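Local structure of oxidoreductase, short chain dehydrogenase/reductase family protein (Collinsella aerofaciens, 5FYD) at residues N2-A16 and C25-V38. The protein reduces the 7-oxo group of 7-oxolithocholate with NADPH to give ursodeoxycholate, acting as a homodimeric 7beta-hydroxysteroid dehydrogenase of the short-chain dehydrogenase/reductase family. Numbering follows the deposited sequence.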
loop_
_atom_site.group_PDB
_atom_site.type_symbol
_atom_site.label_atom_id
_atom_site.label_comp_id
_atom_site.label_asym_id
_atom_site.label_seq_id
_atom_site.Cartn_x
_atom_site.Cartn_y
_atom_site.Cartn_z
ATOM N N ASN A 2 34.491 -13.081 3.465
ATOM C CA ASN A 2 33.098 -12.678 3.660
ATOM C C ASN A 2 33.017 -11.266 4.248
ATOM O O ASN A 2 34.035 -10.647 4.485
ATOM C CB ASN A 2 32.303 -13.726 4.459
ATOM C CG ASN A 2 32.697 -13.824 5.934
ATOM O OD1 ASN A 2 33.447 -13.010 6.482
ATOM N ND2 ASN A 2 32.153 -14.849 6.592
ATOM N N LEU A 3 31.802 -10.759 4.419
ATOM C CA LEU A 3 31.603 -9.364 4.852
ATOM C C LEU A 3 32.150 -9.089 6.236
ATOM O O LEU A 3 32.703 -8.013 6.483
ATOM C CB LEU A 3 30.124 -8.978 4.792
ATOM C CG LEU A 3 29.504 -8.905 3.395
ATOM C CD1 LEU A 3 28.000 -8.712 3.523
ATOM C CD2 LEU A 3 30.105 -7.793 2.548
ATOM N N ARG A 4 32.001 -10.052 7.149
ATOM C CA ARG A 4 32.536 -9.877 8.496
ATOM C C ARG A 4 34.044 -9.673 8.452
ATOM O O ARG A 4 34.568 -8.759 9.079
ATOM C CB ARG A 4 32.181 -11.053 9.404
ATOM C CG ARG A 4 32.518 -10.836 10.872
ATOM C CD ARG A 4 32.431 -12.121 11.690
ATOM N NE ARG A 4 33.526 -13.037 11.377
ATOM C CZ ARG A 4 33.432 -14.191 10.703
ATOM N NH1 ARG A 4 32.270 -14.660 10.232
ATOM N NH2 ARG A 4 34.537 -14.908 10.497
ATOM N N GLU A 5 34.736 -10.525 7.693
ATOM C CA GLU A 5 36.194 -10.448 7.597
ATOM C C GLU A 5 36.641 -9.171 6.888
ATOM O O GLU A 5 37.638 -8.556 7.267
ATOM C CB GLU A 5 36.743 -11.690 6.869
ATOM C CG GLU A 5 36.501 -13.000 7.611
ATOM C CD GLU A 5 36.671 -14.253 6.740
ATOM O OE1 GLU A 5 36.047 -14.376 5.659
ATOM O OE2 GLU A 5 37.426 -15.155 7.159
ATOM N N LYS A 6 35.910 -8.763 5.859
ATOM C CA LYS A 6 36.314 -7.620 5.038
ATOM C C LYS A 6 36.044 -6.281 5.740
ATOM O O LYS A 6 36.872 -5.361 5.714
ATOM C CB LYS A 6 35.583 -7.673 3.689
ATOM C CG LYS A 6 35.986 -6.581 2.714
ATOM C CD LYS A 6 35.323 -6.762 1.358
ATOM C CE LYS A 6 35.970 -5.835 0.337
ATOM N NZ LYS A 6 35.477 -6.126 -1.037
ATOM N N TYR A 7 34.869 -6.174 6.357
ATOM C CA TYR A 7 34.405 -4.873 6.882
ATOM C C TYR A 7 34.316 -4.720 8.398
ATOM O O TYR A 7 34.695 -3.674 8.940
ATOM C CB TYR A 7 33.057 -4.536 6.250
ATOM C CG TYR A 7 33.123 -4.277 4.770
ATOM C CD1 TYR A 7 33.893 -3.230 4.252
ATOM C CD2 TYR A 7 32.391 -5.052 3.883
ATOM C CE1 TYR A 7 33.949 -2.990 2.887
ATOM C CE2 TYR A 7 32.419 -4.803 2.519
ATOM C CZ TYR A 7 33.189 -3.765 2.029
ATOM O OH TYR A 7 33.204 -3.549 0.667
ATOM N N GLY A 8 33.820 -5.733 9.093
ATOM C CA GLY A 8 33.765 -5.676 10.569
ATOM C C GLY A 8 32.706 -6.563 11.166
ATOM O O GLY A 8 31.978 -7.203 10.456
ATOM N N GLU A 9 32.623 -6.596 12.489
ATOM C CA GLU A 9 31.787 -7.595 13.174
ATOM C C GLU A 9 30.291 -7.405 13.055
ATOM O O GLU A 9 29.560 -8.394 12.964
ATOM C CB GLU A 9 32.115 -7.675 14.678
ATOM C CG GLU A 9 33.380 -8.411 15.018
ATOM C CD GLU A 9 33.300 -9.874 14.641
ATOM O OE1 GLU A 9 32.455 -10.650 15.168
ATOM O OE2 GLU A 9 34.086 -10.220 13.778
ATOM N N TRP A 10 29.833 -6.153 13.122
ATOM C CA TRP A 10 28.421 -5.855 13.152
ATOM C C TRP A 10 27.998 -4.970 11.983
ATOM O O TRP A 10 28.712 -4.039 11.613
ATOM C CB TRP A 10 28.047 -5.161 14.459
ATOM C CG TRP A 10 28.122 -6.053 15.658
ATOM C CD1 TRP A 10 29.228 -6.368 16.383
ATOM C CD2 TRP A 10 27.027 -6.715 16.278
ATOM N NE1 TRP A 10 28.891 -7.208 17.423
ATOM C CE2 TRP A 10 27.548 -7.448 17.375
ATOM C CE3 TRP A 10 25.652 -6.785 16.002
ATOM C CZ2 TRP A 10 26.740 -8.192 18.222
ATOM C CZ3 TRP A 10 24.847 -7.543 16.816
ATOM C CH2 TRP A 10 25.392 -8.251 17.924
ATOM N N GLY A 11 26.827 -5.266 11.432
ATOM C CA GLY A 11 26.179 -4.407 10.438
ATOM C C GLY A 11 24.879 -3.868 10.995
ATOM O O GLY A 11 24.195 -4.538 11.765
ATOM N N LEU A 12 24.548 -2.647 10.598
ATOM C CA LEU A 12 23.432 -1.896 11.136
ATOM C C LEU A 12 22.466 -1.650 10.014
ATOM O O LEU A 12 22.805 -0.962 9.030
ATOM C CB LEU A 12 23.952 -0.574 11.688
ATOM C CG LEU A 12 22.968 0.472 12.169
ATOM C CD1 LEU A 12 22.070 -0.062 13.266
ATOM C CD2 LEU A 12 23.714 1.684 12.650
ATOM N N ILE A 13 21.263 -2.191 10.142
ATOM C CA ILE A 13 20.225 -1.965 9.170
ATOM C C ILE A 13 19.175 -1.043 9.778
ATOM O O ILE A 13 18.453 -1.421 10.715
ATOM C CB ILE A 13 19.567 -3.287 8.713
ATOM C CG1 ILE A 13 20.647 -4.313 8.288
ATOM C CG2 ILE A 13 18.544 -3.033 7.610
ATOM C CD1 ILE A 13 21.665 -3.807 7.287
ATOM N N LEU A 14 19.080 0.158 9.220
ATOM C CA LEU A 14 18.181 1.195 9.732
ATOM C C LEU A 14 16.891 1.160 8.913
ATOM O O LEU A 14 16.804 1.741 7.813
ATOM C CB LEU A 14 18.861 2.559 9.687
ATOM C CG LEU A 14 20.132 2.581 10.534
ATOM C CD1 LEU A 14 21.179 3.561 10.046
ATOM C CD2 LEU A 14 19.733 2.822 11.990
ATOM N N GLY A 15 15.891 0.447 9.439
ATOM C CA GLY A 15 14.638 0.196 8.749
ATOM C C GLY A 15 14.588 -1.249 8.312
ATOM O O GLY A 15 14.584 -1.535 7.118
ATOM N N ALA A 16 14.517 -2.159 9.284
ATOM C CA ALA A 16 14.861 -3.557 9.061
ATOM C C ALA A 16 13.709 -4.523 8.810
ATOM O O ALA A 16 13.972 -5.668 8.472
ATOM C CB ALA A 16 15.680 -4.060 10.227
ATOM N N CYS A 25 19.292 -7.487 6.093
ATOM C CA CYS A 25 19.627 -8.261 7.302
ATOM C C CYS A 25 20.074 -9.664 6.913
ATOM O O CYS A 25 21.108 -10.157 7.380
ATOM C CB CYS A 25 18.434 -8.370 8.248
ATOM S SG CYS A 25 17.934 -6.808 9.031
ATOM N N GLU A 26 19.302 -10.287 6.031
ATOM C CA GLU A 26 19.605 -11.663 5.612
ATOM C C GLU A 26 20.921 -11.724 4.859
ATOM O O GLU A 26 21.719 -12.628 5.085
ATOM C CB GLU A 26 18.463 -12.254 4.777
ATOM C CG GLU A 26 17.163 -12.367 5.542
ATOM C CD GLU A 26 15.946 -12.612 4.650
ATOM O OE1 GLU A 26 15.969 -12.280 3.449
ATOM O OE2 GLU A 26 14.949 -13.117 5.169
ATOM N N LYS A 27 21.168 -10.752 3.975
ATOM C CA LYS A 27 22.399 -10.737 3.171
ATOM C C LYS A 27 23.659 -10.577 4.047
ATOM O O LYS A 27 24.625 -11.339 3.895
ATOM C CB LYS A 27 22.345 -9.653 2.091
ATOM C CG LYS A 27 23.555 -9.592 1.178
ATOM C CD LYS A 27 23.717 -10.819 0.291
ATOM C CE LYS A 27 24.735 -10.558 -0.814
ATOM N NZ LYS A 27 24.565 -11.485 -1.966
ATOM N N ILE A 28 23.653 -9.629 4.987
ATOM C CA ILE A 28 24.827 -9.447 5.831
ATOM C C ILE A 28 25.032 -10.620 6.808
ATOM O O ILE A 28 26.161 -10.998 7.080
ATOM C CB ILE A 28 24.907 -8.060 6.528
ATOM C CG1 ILE A 28 23.852 -7.903 7.610
ATOM C CG2 ILE A 28 24.846 -6.923 5.490
ATOM C CD1 ILE A 28 24.124 -6.704 8.491
ATOM N N ALA A 29 23.937 -11.215 7.278
ATOM C CA ALA A 29 24.021 -12.398 8.120
ATOM C C ALA A 29 24.611 -13.570 7.343
ATOM O O ALA A 29 25.492 -14.263 7.857
ATOM C CB ALA A 29 22.663 -12.743 8.672
ATOM N N ALA A 30 24.157 -13.767 6.107
ATOM C CA ALA A 30 24.751 -14.783 5.214
ATOM C C ALA A 30 26.239 -14.526 4.979
ATOM O O ALA A 30 27.040 -15.465 4.818
ATOM C CB ALA A 30 24.017 -14.814 3.892
ATOM N N GLY A 31 26.613 -13.247 4.950
ATOM C CA GLY A 31 27.999 -12.836 4.883
ATOM C C GLY A 31 28.768 -12.854 6.194
ATOM O O GLY A 31 29.888 -12.353 6.257
ATOM N N GLY A 32 28.165 -13.423 7.240
ATOM C CA GLY A 32 28.803 -13.621 8.527
ATOM C C GLY A 32 28.720 -12.491 9.537
ATOM O O GLY A 32 29.275 -12.622 10.627
ATOM N N MET A 33 28.052 -11.392 9.205
ATOM C CA MET A 33 27.974 -10.267 10.141
ATOM C C MET A 33 26.862 -10.462 11.146
ATOM O O MET A 33 25.791 -10.982 10.825
ATOM C CB MET A 33 27.708 -8.933 9.440
ATOM C CG MET A 33 28.804 -8.495 8.500
ATOM S SD MET A 33 28.443 -6.804 7.916
ATOM C CE MET A 33 29.802 -5.939 8.623
ATOM N N ASN A 34 27.142 -10.032 12.370
ATOM C CA ASN A 34 26.110 -9.915 13.395
ATOM C C ASN A 34 25.266 -8.702 13.017
ATOM O O ASN A 34 25.775 -7.804 12.366
ATOM C CB ASN A 34 26.744 -9.745 14.764
ATOM C CG ASN A 34 27.662 -10.898 15.123
ATOM O OD1 ASN A 34 27.287 -12.079 15.006
ATOM N ND2 ASN A 34 28.865 -10.574 15.559
ATOM N N VAL A 35 23.997 -8.687 13.409
ATOM C CA VAL A 35 23.048 -7.732 12.829
ATOM C C VAL A 35 22.402 -6.884 13.919
ATOM O O VAL A 35 21.784 -7.421 14.824
ATOM C CB VAL A 35 21.964 -8.459 12.040
ATOM C CG1 VAL A 35 21.036 -7.481 11.360
ATOM C CG2 VAL A 35 22.584 -9.389 11.001
ATOM N N VAL A 36 22.530 -5.561 13.791
ATOM C CA VAL A 36 21.749 -4.630 14.591
ATOM C C VAL A 36 20.607 -4.228 13.690
ATOM O O VAL A 36 20.845 -3.654 12.624
ATOM C CB VAL A 36 22.550 -3.373 15.004
ATOM C CG1 VAL A 36 21.728 -2.526 15.949
ATOM C CG2 VAL A 36 23.853 -3.742 15.652
ATOM N N MET A 37 19.385 -4.533 14.104
ATOM C CA MET A 37 18.196 -4.265 13.305
ATOM C C MET A 37 17.328 -3.244 14.021
ATOM O O MET A 37 17.037 -3.391 15.225
ATOM C CB MET A 37 17.409 -5.553 13.008
ATOM C CG MET A 37 16.952 -6.360 14.195
ATOM S SD MET A 37 16.219 -7.905 13.590
ATOM C CE MET A 37 17.704 -8.727 13.087
ATOM N N VAL A 38 16.963 -2.192 13.286
ATOM C CA VAL A 38 16.311 -1.039 13.875
ATOM C C VAL A 38 15.050 -0.711 13.126
ATOM O O VAL A 38 15.006 -0.730 11.871
ATOM C CB VAL A 38 17.220 0.196 13.852
ATOM C CG1 VAL A 38 16.622 1.312 14.707
ATOM C CG2 VAL A 38 18.641 -0.145 14.292
HETATM O O HOH W 1 30.546 -12.561 16.490
#
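Trp10 lays one face of its indole over Asn34: CB of Asn34 sits 3.3 Å from the centroid of the six-membered ring, 10° off its normal, a CH-pi contact. The indole swings across strand 34-38 because its CG stands anti to the carbonyl carbon (chi1 -70°), and its CE3 also reaches CG2 of Val36 at 3.6 Å. Replacing the indole by the methyl of an alanine is likely to strip Asn34 CB and Val36 CG2 of their aromatic cover and open a gap beside the strand. Both polar atoms of the Asn34 amide are engaged: OD1 accepts from Glu59 N, and ND2 donates to a water that in turn donates to Glu9 OE1. Further along this face, CD1 of Leu12 touches both Val36 CG1 and Val38 CG2. On the other face Ile13 and Ile28 meet tip to tip, CD1 to CD1 at 4.0 Å, while Cys25 SG packs against Ile13 CG1 and Ala16 CB. CD1 of Ile28 lies 3.6 Å from Gly11 CA, where a CB would collide. Met33, bent at chi3, brings its methyl CE to 3.1 Å from Gly8 O. Gly31 O, just before Gly32, the C-prime residue of the Schellman motif ending helix 19-30, accepts from Arg4 N at 3.2 Å. The parallel backbone ladder runs from Asn34 N and Glu9 O to Val38 O, which Gly15 N and Ala16 N approach from opposite faces of its plane. Strand 10-14, the intervening helix and strand 34-38 thus form the first beta-alpha-beta unit of the NADP-binding Rossmann fold.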